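Long-range contact in carbon monoxide dehydrogenase (Thermococcus sp. AM4, PDB 6T7J), which probably catalyses the reversible oxidation of carbon monoxide to carbon dioxide at a metal-sulfur cluster, found here in a nickel-free, broken form: residues P547-W555 and V572-P581. Residues are numbered along the deposited sequence; the frame is centred on the assembly and turned at random.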
loop_
_atom_site.group_PDB
_atom_site.type_symbol
_atom_site.label_atom_id
_atom_site.label_comp_id
_atom_site.label_asym_id
_atom_site.label_seq_id
_atom_site.Cartn_x
_atom_site.Cartn_y
_atom_site.Cartn_z
ATOM N N PRO A 547 10.463 25.742 -21.394
ATOM C CA PRO A 547 11.725 25.072 -21.772
ATOM C C PRO A 547 12.420 24.524 -20.527
ATOM O O PRO A 547 13.313 25.129 -19.932
ATOM C CB PRO A 547 12.517 26.196 -22.443
ATOM C CG PRO A 547 12.018 27.443 -21.792
ATOM C CD PRO A 547 10.563 27.210 -21.477
ATOM N N ALA A 548 11.984 23.340 -20.105
ATOM C CA ALA A 548 12.445 22.780 -18.845
ATOM C C ALA A 548 12.402 21.262 -18.909
ATOM O O ALA A 548 11.753 20.672 -19.778
ATOM C CB ALA A 548 11.606 23.284 -17.664
ATOM N N ALA A 549 13.104 20.638 -17.967
ATOM C CA ALA A 549 13.129 19.189 -17.845
ATOM C C ALA A 549 13.447 18.822 -16.402
ATOM O O ALA A 549 13.862 19.660 -15.601
ATOM C CB ALA A 549 14.146 18.561 -18.804
ATOM N N GLY A 550 13.226 17.550 -16.074
ATOM C CA GLY A 550 13.638 17.013 -14.799
ATOM C C GLY A 550 14.412 15.727 -15.015
ATOM O O GLY A 550 14.348 15.116 -16.078
ATOM N N SER A 551 15.148 15.319 -13.984
ATOM C CA SER A 551 15.950 14.111 -14.126
ATOM C C SER A 551 16.212 13.476 -12.768
ATOM O O SER A 551 16.452 14.175 -11.781
ATOM C CB SER A 551 17.282 14.409 -14.821
ATOM O OG SER A 551 18.302 13.559 -14.324
ATOM N N ALA A 552 16.174 12.142 -12.743
ATOM C CA ALA A 552 16.609 11.333 -11.605
ATOM C C ALA A 552 17.696 10.392 -12.112
ATOM O O ALA A 552 17.407 9.264 -12.542
ATOM C CB ALA A 552 15.444 10.563 -10.989
ATOM N N PRO A 553 18.963 10.814 -12.081
ATOM C CA PRO A 553 20.005 10.036 -12.770
ATOM C C PRO A 553 20.354 8.720 -12.096
ATOM O O PRO A 553 20.780 7.788 -12.786
ATOM C CB PRO A 553 21.210 10.990 -12.782
ATOM C CG PRO A 553 20.666 12.337 -12.414
ATOM C CD PRO A 553 19.482 12.079 -11.541
ATOM N N GLU A 554 20.212 8.612 -10.775
ATOM C CA GLU A 554 20.696 7.442 -10.045
ATOM C C GLU A 554 19.672 6.986 -9.011
ATOM O O GLU A 554 20.029 6.534 -7.916
ATOM C CB GLU A 554 22.042 7.730 -9.376
ATOM C CG GLU A 554 23.092 8.323 -10.308
ATOM C CD GLU A 554 24.313 8.839 -9.574
ATOM O OE1 GLU A 554 24.567 8.387 -8.438
ATOM O OE2 GLU A 554 25.023 9.697 -10.137
ATOM N N TRP A 555 18.390 7.077 -9.351
ATOM C CA TRP A 555 17.328 6.808 -8.390
ATOM C C TRP A 555 17.311 5.336 -7.977
ATOM O O TRP A 555 17.781 4.449 -8.696
ATOM C CB TRP A 555 15.970 7.198 -8.972
ATOM C CG TRP A 555 15.490 6.273 -10.047
ATOM C CD1 TRP A 555 15.736 6.372 -11.386
ATOM C CD2 TRP A 555 14.676 5.103 -9.874
ATOM N NE1 TRP A 555 15.129 5.337 -12.056
ATOM C CE2 TRP A 555 14.473 4.545 -11.153
ATOM C CE3 TRP A 555 14.099 4.476 -8.765
ATOM C CZ2 TRP A 555 13.719 3.390 -11.350
ATOM C CZ3 TRP A 555 13.353 3.330 -8.963
ATOM C CH2 TRP A 555 13.170 2.798 -10.246
ATOM N N VAL A 572 6.264 18.012 -17.024
ATOM C CA VAL A 572 7.682 18.173 -17.329
ATOM C C VAL A 572 8.232 16.867 -17.881
ATOM O O VAL A 572 7.984 15.787 -17.327
ATOM C CB VAL A 572 8.486 18.643 -16.100
ATOM C CG1 VAL A 572 8.147 17.848 -14.881
ATOM C CG2 VAL A 572 9.971 18.540 -16.367
ATOM N N PHE A 573 8.950 16.972 -18.998
ATOM C CA PHE A 573 9.744 15.874 -19.533
ATOM C C PHE A 573 10.746 15.406 -18.483
ATOM O O PHE A 573 11.576 16.192 -18.014
ATOM C CB PHE A 573 10.448 16.360 -20.800
ATOM C CG PHE A 573 11.333 15.342 -21.452
ATOM C CD1 PHE A 573 10.798 14.341 -22.244
ATOM C CD2 PHE A 573 12.710 15.414 -21.307
ATOM C CE1 PHE A 573 11.618 13.413 -22.858
ATOM C CE2 PHE A 573 13.534 14.489 -21.916
ATOM C CZ PHE A 573 12.988 13.492 -22.696
ATOM N N THR A 574 10.670 14.130 -18.109
ATOM C CA THR A 574 11.386 13.607 -16.950
ATOM C C THR A 574 12.275 12.442 -17.366
ATOM O O THR A 574 11.777 11.407 -17.821
ATOM C CB THR A 574 10.403 13.168 -15.861
ATOM O OG1 THR A 574 9.632 14.298 -15.430
ATOM C CG2 THR A 574 11.144 12.579 -14.666
ATOM N N HIS A 575 13.583 12.608 -17.185
ATOM C CA HIS A 575 14.569 11.599 -17.543
ATOM C C HIS A 575 14.888 10.708 -16.350
ATOM O O HIS A 575 14.960 11.175 -15.208
ATOM C CB HIS A 575 15.855 12.258 -18.046
ATOM C CG HIS A 575 17.088 11.442 -17.802
ATOM N ND1 HIS A 575 17.996 11.739 -16.809
ATOM C CD2 HIS A 575 17.560 10.334 -18.423
ATOM C CE1 HIS A 575 18.977 10.854 -16.831
ATOM N NE2 HIS A 575 18.734 9.988 -17.799
ATOM N N LEU A 576 15.078 9.420 -16.625
ATOM C CA LEU A 576 15.507 8.447 -15.632
ATOM C C LEU A 576 16.866 7.895 -16.037
ATOM O O LEU A 576 17.057 7.493 -17.189
ATOM C CB LEU A 576 14.495 7.306 -15.498
ATOM C CG LEU A 576 13.037 7.685 -15.243
ATOM C CD1 LEU A 576 12.213 6.434 -14.994
ATOM C CD2 LEU A 576 12.929 8.648 -14.070
ATOM N N GLY A 577 17.801 7.877 -15.093
ATOM C CA GLY A 577 19.124 7.348 -15.355
ATOM C C GLY A 577 19.272 5.910 -14.905
ATOM O O GLY A 577 20.291 5.266 -15.171
ATOM N N VAL A 578 18.260 5.404 -14.207
ATOM C CA VAL A 578 18.163 3.996 -13.842
ATOM C C VAL A 578 16.891 3.451 -14.476
ATOM O O VAL A 578 15.836 4.091 -14.407
ATOM C CB VAL A 578 18.155 3.799 -12.313
ATOM C CG1 VAL A 578 17.850 2.353 -11.954
ATOM C CG2 VAL A 578 19.489 4.227 -11.716
ATOM N N VAL A 579 16.996 2.286 -15.104
ATOM C CA VAL A 579 15.888 1.712 -15.865
ATOM C C VAL A 579 14.820 1.202 -14.907
ATOM O O VAL A 579 15.089 0.295 -14.106
ATOM C CB VAL A 579 16.373 0.588 -16.795
ATOM C CG1 VAL A 579 15.231 0.100 -17.668
ATOM C CG2 VAL A 579 17.539 1.068 -17.649
ATOM N N PRO A 580 13.602 1.752 -14.948
ATOM C CA PRO A 580 12.538 1.215 -14.102
ATOM C C PRO A 580 12.191 -0.191 -14.510
ATOM O O PRO A 580 12.372 -0.588 -15.682
ATOM C CB PRO A 580 11.366 2.184 -14.357
ATOM C CG PRO A 580 11.652 2.782 -15.689
ATOM C CD PRO A 580 13.147 2.878 -15.777
ATOM N N PRO A 581 11.682 -1.019 -13.591
ATOM C CA PRO A 581 11.372 -2.424 -13.915
ATOM C C PRO A 581 10.089 -2.557 -14.730
ATOM O O PRO A 581 9.075 -3.104 -14.287
ATOM C CB PRO A 581 11.260 -3.062 -12.527
ATOM C CG PRO A 581 10.731 -1.958 -11.666
ATOM C CD PRO A 581 11.340 -0.683 -12.192
#
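Val578 lies over one face of the Trp555 indole, its CB 3.8 Å from the centroid of the five-membered ring, while Pro580 and Pro581 meet the edge of the six-membered ring near its plane. Trp555 CG sits between the backbone N and the carbonyl carbon (chi1 72°), which brings the indole toward Val578 and Pro580; there NE1 donates to Val578 O at 2.8 Å, a bent bond (145°) entering above the carbonyl plane. The Trp555 side chain is about 7 Å from the broken Fe4S4 cluster. The His575 imidazole meets Ser551 at its edge, ND1 to OG 3.1 Å, and its NE2 bonds to Glu607 O, so both ring nitrogens are held and the ring's rotation is fixed. The parallel strands 548-552 and 574-576, connected by helix 558-569 in a beta-alpha-beta unit, are joined by Gly550 N to Phe573 O, His575 N to Gly550 O and Ala552 N to His575 O; Gly577 N to Ala552 O (2.9 Å) carries the ladder past the strand end. With an alanine in place of Trp555, Val578 O would probably lose its indole donor and a gap would open beside Val578 and Pro580. Hydrogen bond and CH-pi contact together fix the indole against the loop after strand 574-576.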